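Local coordinates for protein glycerol dehydrogenase (Bacillus coagulans, PDB 6CSJ) that probably catalyses the NAD-dependent oxidation of glycerol and related polyols, and in this double-mutant form has acquired D-lactate dehydrogenase activity, at residues S7-L18 / N146-V156; A118-A126 / N237-E246. The protein carries 2 engineered substitutions. All coordinates share one frame; numbering follows the deposited sequence.

Contact 1 (S7-L18 / N146-V156); sequences SPSKFIQGPDEL and NPTFVIMDTKV
Asp153, at the end of strand 149-153, accepts backbone N-H groups of Asp16 and Leu18 with its two carboxylate oxygens. OD1 takes Asp16 N at 2.9 Å and, from its own segment, Val156 N at 3.2 Å, the two donors arriving on opposite faces of the carboxylate, well out of its plane. OD2 takes Leu18 N at 2.8 Å, a nearly straight bond (167°) on the anti side, tilted 32° out of the carboxylate plane. With CG anti to the backbone N (chi1 -168°), the carboxylate swings toward the type II turn Gly14-Glu17 while also serving as N-cap of helix 154-158. Aspartate suits this place, being short enough to cap and having two acceptors for three backbone donors. Asp16 OD1 lies 4.3 Å from Asp153 OD2, a closeness of like charges that the surrounding N-H groups may offset.

Six backbone bonds link the segments, from Lys10 N to Thr148 O through to Thr154 N to Gly14 O, while Phe149 and Ile151 bond to strand 111-115 on the other side. Thr154 OG1 and Gln13 NE2 find their partners on Glu231, in helix 228-248. On one face the methylenes of Lys10 run beside the Phe149 ring, CD 3.5 Å from CE1; on the other, Met152 CG reaches Phe11 CE2 at 3.5 Å. This is the parallel edge pairing of strands 10-14 and 149-153 in the Rossmann-like N-terminal domain of iron-containing alcohol dehydrogenases.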
loop_
_atom_site.group_PDB
_atom_site.type_symbol
_atom_site.label_atom_id
_atom_site.label_comp_id
_atom_site.label_asym_id
_atom_site.label_seq_id
_atom_site.Cartn_x
_atom_site.Cartn_y
_atom_site.Cartn_z
ATOM N N SER A 7 -6.653 -11.498 7.118
ATOM C CA SER A 7 -5.970 -11.826 5.874
ATOM C C SER A 7 -6.957 -11.979 4.721
ATOM O O SER A 7 -8.132 -12.319 4.938
ATOM C CB SER A 7 -5.196 -13.144 6.070
ATOM O OG SER A 7 -4.582 -13.614 4.881
ATOM N N PRO A 8 -6.478 -11.750 3.481
ATOM C CA PRO A 8 -7.190 -12.321 2.341
ATOM C C PRO A 8 -7.302 -13.820 2.509
ATOM O O PRO A 8 -6.473 -14.425 3.174
ATOM C CB PRO A 8 -6.292 -11.994 1.145
ATOM C CG PRO A 8 -5.431 -10.871 1.598
ATOM C CD PRO A 8 -5.266 -11.020 3.073
ATOM N N SER A 9 -8.344 -14.414 1.945
ATOM C CA SER A 9 -8.531 -15.856 2.039
ATOM C C SER A 9 -7.438 -16.595 1.258
ATOM O O SER A 9 -7.010 -17.670 1.668
ATOM C CB SER A 9 -9.914 -16.269 1.557
ATOM O OG SER A 9 -10.121 -17.642 1.857
ATOM N N LYS A 10 -7.001 -16.010 0.142
ATOM C CA LYS A 10 -5.884 -16.531 -0.635
ATOM C C LYS A 10 -5.057 -15.379 -1.192
ATOM O O LYS A 10 -5.617 -14.382 -1.657
ATOM C CB LYS A 10 -6.367 -17.398 -1.803
ATOM C CG LYS A 10 -7.312 -18.530 -1.434
ATOM C CD LYS A 10 -7.415 -19.543 -2.562
ATOM C CE LYS A 10 -8.607 -20.474 -2.393
ATOM N NZ LYS A 10 -8.650 -21.244 -1.123
ATOM N N PHE A 11 -3.731 -15.519 -1.126
ATOM C CA PHE A 11 -2.815 -14.604 -1.797
ATOM C C PHE A 11 -2.005 -15.447 -2.781
ATOM O O PHE A 11 -1.351 -16.413 -2.382
ATOM C CB PHE A 11 -1.927 -13.841 -0.799
ATOM C CG PHE A 11 -0.770 -13.132 -1.440
ATOM C CD1 PHE A 11 0.439 -13.778 -1.580
ATOM C CD2 PHE A 11 -0.887 -11.827 -1.921
ATOM C CE1 PHE A 11 1.518 -13.156 -2.207
ATOM C CE2 PHE A 11 0.184 -11.185 -2.504
ATOM C CZ PHE A 11 1.389 -11.850 -2.657
ATOM N N ILE A 12 -2.055 -15.059 -4.057
ATOM C CA ILE A 12 -1.602 -15.888 -5.181
ATOM C C ILE A 12 -0.630 -15.072 -6.027
ATOM O O ILE A 12 -0.968 -13.966 -6.464
ATOM C CB ILE A 12 -2.819 -16.296 -6.035
ATOM C CG1 ILE A 12 -3.746 -17.223 -5.243
ATOM C CG2 ILE A 12 -2.404 -16.958 -7.354
ATOM C CD1 ILE A 12 -5.197 -17.060 -5.626
ATOM N N GLN A 13 0.565 -15.607 -6.263
ATOM C CA GLN A 13 1.613 -14.852 -6.946
ATOM C C GLN A 13 2.399 -15.721 -7.920
ATOM O O GLN A 13 2.764 -16.854 -7.602
ATOM C CB GLN A 13 2.562 -14.229 -5.912
ATOM C CG GLN A 13 3.698 -13.405 -6.510
ATOM C CD GLN A 13 4.624 -12.824 -5.466
ATOM O OE1 GLN A 13 4.187 -12.404 -4.401
ATOM N NE2 GLN A 13 5.911 -12.791 -5.773
ATOM N N GLY A 14 2.688 -15.160 -9.086
ATOM C CA GLY A 14 3.436 -15.852 -10.120
ATOM C C GLY A 14 3.371 -15.115 -11.448
ATOM O O GLY A 14 2.525 -14.236 -11.629
ATOM N N PRO A 15 4.271 -15.459 -12.386
ATOM C CA PRO A 15 4.217 -14.816 -13.704
ATOM C C PRO A 15 3.028 -15.319 -14.529
ATOM O O PRO A 15 2.700 -16.521 -14.478
ATOM C CB PRO A 15 5.562 -15.192 -14.350
ATOM C CG PRO A 15 6.006 -16.419 -13.654
ATOM C CD PRO A 15 5.293 -16.522 -12.324
ATOM N N ASP A 16 2.355 -14.392 -15.222
ATOM C CA ASP A 16 1.239 -14.708 -16.126
ATOM C C ASP A 16 -0.004 -15.310 -15.418
ATOM O O ASP A 16 -0.780 -16.054 -16.022
ATOM C CB ASP A 16 1.753 -15.617 -17.264
ATOM C CG ASP A 16 1.018 -15.414 -18.591
ATOM O OD1 ASP A 16 0.221 -14.456 -18.765
ATOM O OD2 ASP A 16 1.256 -16.248 -19.485
ATOM N N GLU A 17 -0.186 -14.960 -14.148
ATOM C CA GLU A 17 -1.354 -15.371 -13.339
ATOM C C GLU A 17 -2.721 -14.932 -13.902
ATOM O O GLU A 17 -3.717 -15.647 -13.728
ATOM C CB GLU A 17 -1.206 -14.839 -11.902
ATOM C CG GLU A 17 -1.129 -15.827 -10.744
ATOM C CD GLU A 17 -0.714 -17.230 -11.087
ATOM O OE1 GLU A 17 -1.623 -18.066 -11.301
ATOM O OE2 GLU A 17 0.499 -17.519 -11.103
ATOM N N LEU A 18 -2.784 -13.778 -14.567
ATOM C CA LEU A 18 -4.036 -13.315 -15.193
ATOM C C LEU A 18 -4.535 -14.261 -16.296
ATOM O O LEU A 18 -5.738 -14.305 -16.562
ATOM C CB LEU A 18 -3.899 -11.888 -15.750
ATOM C CG LEU A 18 -3.796 -10.752 -14.721
ATOM C CD1 LEU A 18 -3.635 -9.407 -15.404
ATOM C CD2 LEU A 18 -4.986 -10.719 -13.777
ATOM N N ASN A 146 -11.352 -8.674 4.517
ATOM C CA ASN A 146 -10.306 -8.476 3.528
ATOM C C ASN A 146 -10.749 -9.132 2.228
ATOM O O ASN A 146 -11.473 -10.117 2.267
ATOM C CB ASN A 146 -8.987 -9.100 3.980
ATOM C CG ASN A 146 -8.399 -8.435 5.212
ATOM O OD1 ASN A 146 -8.866 -8.655 6.322
ATOM N ND2 ASN A 146 -7.357 -7.641 5.021
ATOM N N PRO A 147 -10.312 -8.604 1.071
ATOM C CA PRO A 147 -10.710 -9.195 -0.208
ATOM C C PRO A 147 -10.460 -10.693 -0.237
ATOM O O PRO A 147 -9.462 -11.160 0.324
ATOM C CB PRO A 147 -9.805 -8.493 -1.231
ATOM C CG PRO A 147 -8.748 -7.780 -0.428
ATOM C CD PRO A 147 -9.392 -7.462 0.881
ATOM N N THR A 148 -11.363 -11.439 -0.877
ATOM C CA THR A 148 -11.304 -12.896 -0.867
ATOM C C THR A 148 -9.965 -13.413 -1.434
ATOM O O THR A 148 -9.282 -14.171 -0.759
ATOM C CB THR A 148 -12.501 -13.517 -1.632
ATOM O OG1 THR A 148 -13.681 -12.719 -1.427
ATOM C CG2 THR A 148 -12.778 -14.953 -1.161
ATOM N N PHE A 149 -9.602 -12.997 -2.651
ATOM C CA PHE A 149 -8.321 -13.352 -3.272
ATOM C C PHE A 149 -7.566 -12.080 -3.640
ATOM O O PHE A 149 -8.163 -11.116 -4.115
ATOM C CB PHE A 149 -8.445 -14.142 -4.596
ATOM C CG PHE A 149 -9.145 -15.483 -4.516
ATOM C CD1 PHE A 149 -9.461 -16.121 -3.314
ATOM C CD2 PHE A 149 -9.443 -16.153 -5.710
ATOM C CE1 PHE A 149 -10.108 -17.355 -3.308
ATOM C CE2 PHE A 149 -10.080 -17.390 -5.704
ATOM C CZ PHE A 149 -10.413 -17.990 -4.501
ATOM N N VAL A 150 -6.249 -12.116 -3.448
ATOM C CA VAL A 150 -5.333 -11.157 -4.033
ATOM C C VAL A 150 -4.450 -11.934 -5.019
ATOM O O VAL A 150 -3.875 -12.957 -4.644
ATOM C CB VAL A 150 -4.465 -10.477 -2.958
ATOM C CG1 VAL A 150 -3.518 -9.462 -3.588
ATOM C CG2 VAL A 150 -5.361 -9.826 -1.913
ATOM N N ILE A 151 -4.356 -11.450 -6.262
ATOM C CA ILE A 151 -3.595 -12.115 -7.321
ATOM C C ILE A 151 -2.524 -11.184 -7.887
ATOM O O ILE A 151 -2.853 -10.115 -8.391
ATOM C CB ILE A 151 -4.520 -12.608 -8.461
ATOM C CG1 ILE A 151 -5.450 -13.709 -7.923
ATOM C CG2 ILE A 151 -3.695 -13.138 -9.647
ATOM C CD1 ILE A 151 -6.464 -14.219 -8.917
ATOM N N MET A 152 -1.256 -11.610 -7.819
ATOM C CA MET A 152 -0.121 -10.812 -8.288
ATOM C C MET A 152 0.499 -11.456 -9.540
ATOM O O MET A 152 1.209 -12.468 -9.453
ATOM C CB MET A 152 0.948 -10.679 -7.185
ATOM C CG MET A 152 0.451 -10.182 -5.837
ATOM S SD MET A 152 -0.454 -8.620 -5.873
ATOM C CE MET A 152 0.863 -7.421 -6.087
ATOM N N ASP A 153 0.209 -10.872 -10.701
ATOM C CA ASP A 153 0.811 -11.293 -11.964
ATOM C C ASP A 153 2.131 -10.558 -12.085
ATOM O O ASP A 153 2.169 -9.385 -12.468
ATOM C CB ASP A 153 -0.111 -10.973 -13.147
ATOM C CG ASP A 153 0.326 -11.650 -14.450
ATOM O OD1 ASP A 153 1.539 -11.690 -14.757
ATOM O OD2 ASP A 153 -0.567 -12.145 -15.166
ATOM N N THR A 154 3.214 -11.247 -11.740
ATOM C CA THR A 154 4.524 -10.609 -11.637
ATOM C C THR A 154 5.064 -10.158 -12.991
ATOM O O THR A 154 5.837 -9.204 -13.055
ATOM C CB THR A 154 5.532 -11.533 -10.943
ATOM O OG1 THR A 154 5.613 -12.774 -11.636
ATOM C CG2 THR A 154 5.082 -11.795 -9.528
ATOM N N LYS A 155 4.638 -10.825 -14.066
ATOM C CA LYS A 155 5.011 -10.433 -15.421
ATOM C C LYS A 155 4.378 -9.099 -15.789
ATOM O O LYS A 155 5.051 -8.214 -16.295
ATOM C CB LYS A 155 4.586 -11.509 -16.429
ATOM C CG LYS A 155 5.140 -11.317 -17.830
ATOM C CD LYS A 155 4.336 -12.107 -18.867
ATOM C CE LYS A 155 5.052 -12.134 -20.201
ATOM N NZ LYS A 155 4.600 -13.284 -21.032
ATOM N N VAL A 156 3.083 -8.952 -15.525
ATOM C CA VAL A 156 2.401 -7.676 -15.751
ATOM C C VAL A 156 2.999 -6.584 -14.862
ATOM O O VAL A 156 3.278 -5.490 -15.352
ATOM C CB VAL A 156 0.875 -7.791 -15.540
ATOM C CG1 VAL A 156 0.208 -6.415 -15.568
ATOM C CG2 VAL A 156 0.268 -8.709 -16.595
#

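Contact 2 (A118-A126 / N237-E246); sequences ASTNAPTSA and NTYLSGIGSE. Engineered in segment 118-126: Asn121 (natural residue Asp). Engineered in segment 237-246: Ser245 (natural residue Phe).
Water 1 is gripped by three backbone groups where the loop meets the helix: it accepts from Thr124 N at 2.9 Å, donates to Thr238 O at 3.0 Å and gives a weak bond to Asn121 O. Thr238 O, which already receives Gly242 N, takes the water as a second donor. Beside the water, Thr124 lays its OG1 3.3 Å from Gly242 CA, an approach that suits a glycine, since a side chain there would collide with the hydroxyl. Its chi1 of 56° sets OG1 between the backbone N and the carbonyl carbon, from where it meets water 2 at 2.9 Å. That second water gives weak bonds to Gly242 O and Glu246 OE1.

The loop follows strand 111-115 of the nucleotide-binding-type domain and lies against helix 228-248 of the helical domain, a position consistent with the interdomain cleft in which relatives bind their cofactor and metal.

Asn121, an engineered residue replacing aspartate, turns its amide toward the helix. ND2 donates to Ser241 OG at 3.0 Å, with that oxygen near the amide plane; Ser241 OG also bonds Thr175. The second engineered residue, Ser245, replaces phenylalanine. Its OG lies 3.0 Å from Asn121 ND2, at an angle too poor for a hydrogen bond, and bonds back to Ser241 O at 2.7 Å, sharing that carbonyl with its own backbone N.

At the loop's two ends longer polar side chains span the gap. Asn237 ND2 donates to Ala118 O, while its OD1 is held by Gln210. Glu246, extended from the helix, presents OE2 on its syn side to Ala126 N at 2.9 Å, and its OE1 accepts from Asn146.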
loop_
_atom_site.group_PDB
_atom_site.type_symbol
_atom_site.label_atom_id
_atom_site.label_comp_id
_atom_site.label_asym_id
_atom_site.label_seq_id
_atom_site.Cartn_x
_atom_site.Cartn_y
_atom_site.Cartn_z
ATOM N N ALA A 118 3.011 -2.832 -7.713
ATOM C CA ALA A 118 3.262 -3.250 -6.329
ATOM C C ALA A 118 3.922 -2.088 -5.588
ATOM O O ALA A 118 5.066 -2.173 -5.149
ATOM C CB ALA A 118 4.117 -4.495 -6.295
ATOM N N SER A 119 3.146 -1.008 -5.453
ATOM C CA SER A 119 3.608 0.284 -4.944
ATOM C C SER A 119 3.076 0.672 -3.558
ATOM O O SER A 119 3.530 1.665 -2.988
ATOM C CB SER A 119 3.202 1.378 -5.944
ATOM O OG SER A 119 1.791 1.409 -6.085
ATOM N N THR A 120 2.088 -0.056 -3.041
ATOM C CA THR A 120 1.597 0.196 -1.683
ATOM C C THR A 120 1.184 -1.133 -1.049
ATOM O O THR A 120 1.076 -2.157 -1.733
ATOM C CB THR A 120 0.382 1.182 -1.631
ATOM O OG1 THR A 120 -0.857 0.491 -1.938
ATOM C CG2 THR A 120 0.534 2.396 -2.594
ATOM N N ASN A 121 0.933 -1.098 0.256
ATOM C CA ASN A 121 0.411 -2.261 0.974
ATOM C C ASN A 121 -1.130 -2.253 1.133
ATOM O O ASN A 121 -1.677 -3.021 1.920
ATOM C CB ASN A 121 1.126 -2.424 2.325
ATOM C CG ASN A 121 0.921 -1.240 3.260
ATOM O OD1 ASN A 121 0.074 -0.391 3.035
ATOM N ND2 ASN A 121 1.717 -1.189 4.316
ATOM N N ALA A 122 -1.821 -1.424 0.351
ATOM C CA ALA A 122 -3.305 -1.348 0.389
ATOM C C ALA A 122 -4.075 -2.580 -0.137
ATOM O O ALA A 122 -5.125 -2.892 0.408
ATOM C CB ALA A 122 -3.780 -0.096 -0.349
ATOM N N PRO A 123 -3.564 -3.270 -1.196
ATOM C CA PRO A 123 -4.354 -4.315 -1.857
ATOM C C PRO A 123 -4.974 -5.389 -0.971
ATOM O O PRO A 123 -6.141 -5.739 -1.174
ATOM C CB PRO A 123 -3.357 -4.937 -2.812
ATOM C CG PRO A 123 -2.544 -3.775 -3.237
ATOM C CD PRO A 123 -2.343 -2.977 -1.980
ATOM N N THR A 124 -4.232 -5.885 0.011
ATOM C CA THR A 124 -4.740 -6.942 0.892
ATOM C C THR A 124 -5.720 -6.444 1.952
ATOM O O THR A 124 -6.351 -7.266 2.620
ATOM C CB THR A 124 -3.587 -7.630 1.660
ATOM O OG1 THR A 124 -2.833 -6.631 2.381
ATOM C CG2 THR A 124 -2.674 -8.373 0.701
ATOM N N SER A 125 -5.839 -5.121 2.126
ATOM C CA SER A 125 -6.531 -4.554 3.285
ATOM C C SER A 125 -8.051 -4.460 3.121
ATOM O O SER A 125 -8.552 -4.290 2.004
ATOM C CB SER A 125 -5.981 -3.162 3.594
ATOM O OG SER A 125 -6.454 -2.210 2.644
ATOM N N ALA A 126 -8.748 -4.542 4.255
ATOM C CA ALA A 126 -10.202 -4.408 4.338
ATOM C C ALA A 126 -10.606 -2.933 4.336
ATOM O O ALA A 126 -11.189 -2.433 5.307
ATOM C CB ALA A 126 -10.717 -5.086 5.610
ATOM N N ASN A 237 6.236 -6.339 -0.408
ATOM C CA ASN A 237 5.478 -5.108 -0.644
ATOM C C ASN A 237 3.968 -5.265 -0.480
ATOM O O ASN A 237 3.283 -4.284 -0.194
ATOM C CB ASN A 237 5.750 -4.562 -2.050
ATOM C CG ASN A 237 7.127 -3.932 -2.187
ATOM O OD1 ASN A 237 7.962 -4.021 -1.284
ATOM N ND2 ASN A 237 7.374 -3.288 -3.334
ATOM N N THR A 238 3.450 -6.479 -0.665
ATOM C CA THR A 238 2.011 -6.709 -0.727
ATOM C C THR A 238 1.498 -7.544 0.449
ATOM O O THR A 238 0.759 -7.038 1.293
ATOM C CB THR A 238 1.632 -7.356 -2.069
ATOM O OG1 THR A 238 2.259 -6.627 -3.133
ATOM C CG2 THR A 238 0.121 -7.323 -2.279
ATOM N N TYR A 239 1.876 -8.808 0.531
ATOM C CA TYR A 239 1.339 -9.643 1.601
ATOM C C TYR A 239 1.971 -9.302 2.949
ATOM O O TYR A 239 1.265 -8.940 3.879
ATOM C CB TYR A 239 1.503 -11.129 1.305
ATOM C CG TYR A 239 0.705 -12.002 2.251
ATOM C CD1 TYR A 239 -0.654 -12.190 2.046
ATOM C CD2 TYR A 239 1.287 -12.623 3.352
ATOM C CE1 TYR A 239 -1.428 -12.948 2.905
ATOM C CE2 TYR A 239 0.512 -13.417 4.214
ATOM C CZ TYR A 239 -0.851 -13.563 3.976
ATOM O OH TYR A 239 -1.659 -14.318 4.792
ATOM N N LEU A 240 3.295 -9.399 3.033
ATOM C CA LEU A 240 4.008 -9.229 4.303
ATOM C C LEU A 240 3.739 -7.854 4.917
ATOM O O LEU A 240 3.400 -7.754 6.104
ATOM C CB LEU A 240 5.520 -9.400 4.127
ATOM C CG LEU A 240 6.077 -10.681 3.513
ATOM C CD1 LEU A 240 7.603 -10.663 3.537
ATOM C CD2 LEU A 240 5.526 -11.905 4.233
ATOM N N SER A 241 3.905 -6.810 4.104
ATOM C CA SER A 241 3.646 -5.439 4.531
ATOM C C SER A 241 2.148 -5.179 4.782
ATOM O O SER A 241 1.799 -4.411 5.677
ATOM C CB SER A 241 4.156 -4.452 3.480
ATOM O OG SER A 241 3.918 -3.115 3.875
ATOM N N GLY A 242 1.281 -5.794 3.971
ATOM C CA GLY A 242 -0.162 -5.675 4.128
ATOM C C GLY A 242 -0.689 -6.247 5.432
ATOM O O GLY A 242 -1.395 -5.555 6.174
ATOM N N ILE A 243 -0.336 -7.497 5.721
ATOM C CA ILE A 243 -0.730 -8.133 6.991
ATOM C C ILE A 243 0.015 -7.459 8.154
ATOM O O ILE A 243 -0.566 -7.205 9.216
ATOM C CB ILE A 243 -0.468 -9.668 7.014
ATOM C CG1 ILE A 243 -1.109 -10.379 5.805
ATOM C CG2 ILE A 243 -0.972 -10.286 8.316
ATOM C CD1 ILE A 243 -2.532 -9.966 5.484
ATOM N N GLY A 244 1.295 -7.159 7.937
ATOM C CA GLY A 244 2.126 -6.520 8.944
ATOM C C GLY A 244 1.590 -5.187 9.426
ATOM O O GLY A 244 1.593 -4.927 10.625
ATOM N N SER A 245 1.132 -4.336 8.509
ATOM C CA SER A 245 0.642 -3.023 8.915
ATOM C C SER A 245 -0.804 -3.079 9.415
ATOM O O SER A 245 -1.102 -2.526 10.473
ATOM C CB SER A 245 0.837 -1.969 7.824
ATOM O OG SER A 245 0.232 -2.374 6.629
ATOM N N GLU A 246 -1.686 -3.763 8.696
ATOM C CA GLU A 246 -3.089 -3.853 9.108
ATOM C C GLU A 246 -3.292 -4.639 10.408
ATOM O O GLU A 246 -4.112 -4.236 11.223
ATOM C CB GLU A 246 -3.967 -4.446 7.989
ATOM C CG GLU A 246 -5.465 -4.354 8.272
ATOM C CD GLU A 246 -6.315 -5.069 7.231
ATOM O OE1 GLU A 246 -6.098 -6.283 6.995
ATOM O OE2 GLU A 246 -7.224 -4.419 6.661
HETATM O O HOH W 1 -1.422 -5.406 0.096
HETATM O O HOH W 2 -3.913 -5.955 5.016
#

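Overall arrangement
Along the chain the segments alternate, in the order 7-18, 118-126, 146-156 and 237-246, so the two contacts interlock in sequence. Contact 1 lies at one edge of the six-stranded parallel sheet, where the first strand of the chain pairs with 149-153; contact 2 lies nearer the centre of the chain, about 12 Å away between centres. They touch directly: Asn146 of contact 1 bridges to both segments of contact 2, and Met152 packs on Thr238. Helix 228-248 therefore runs beside both, facing the sheet edge and the loop after strand 111-115, and ties the sheet domain to the helical domain across the cleft.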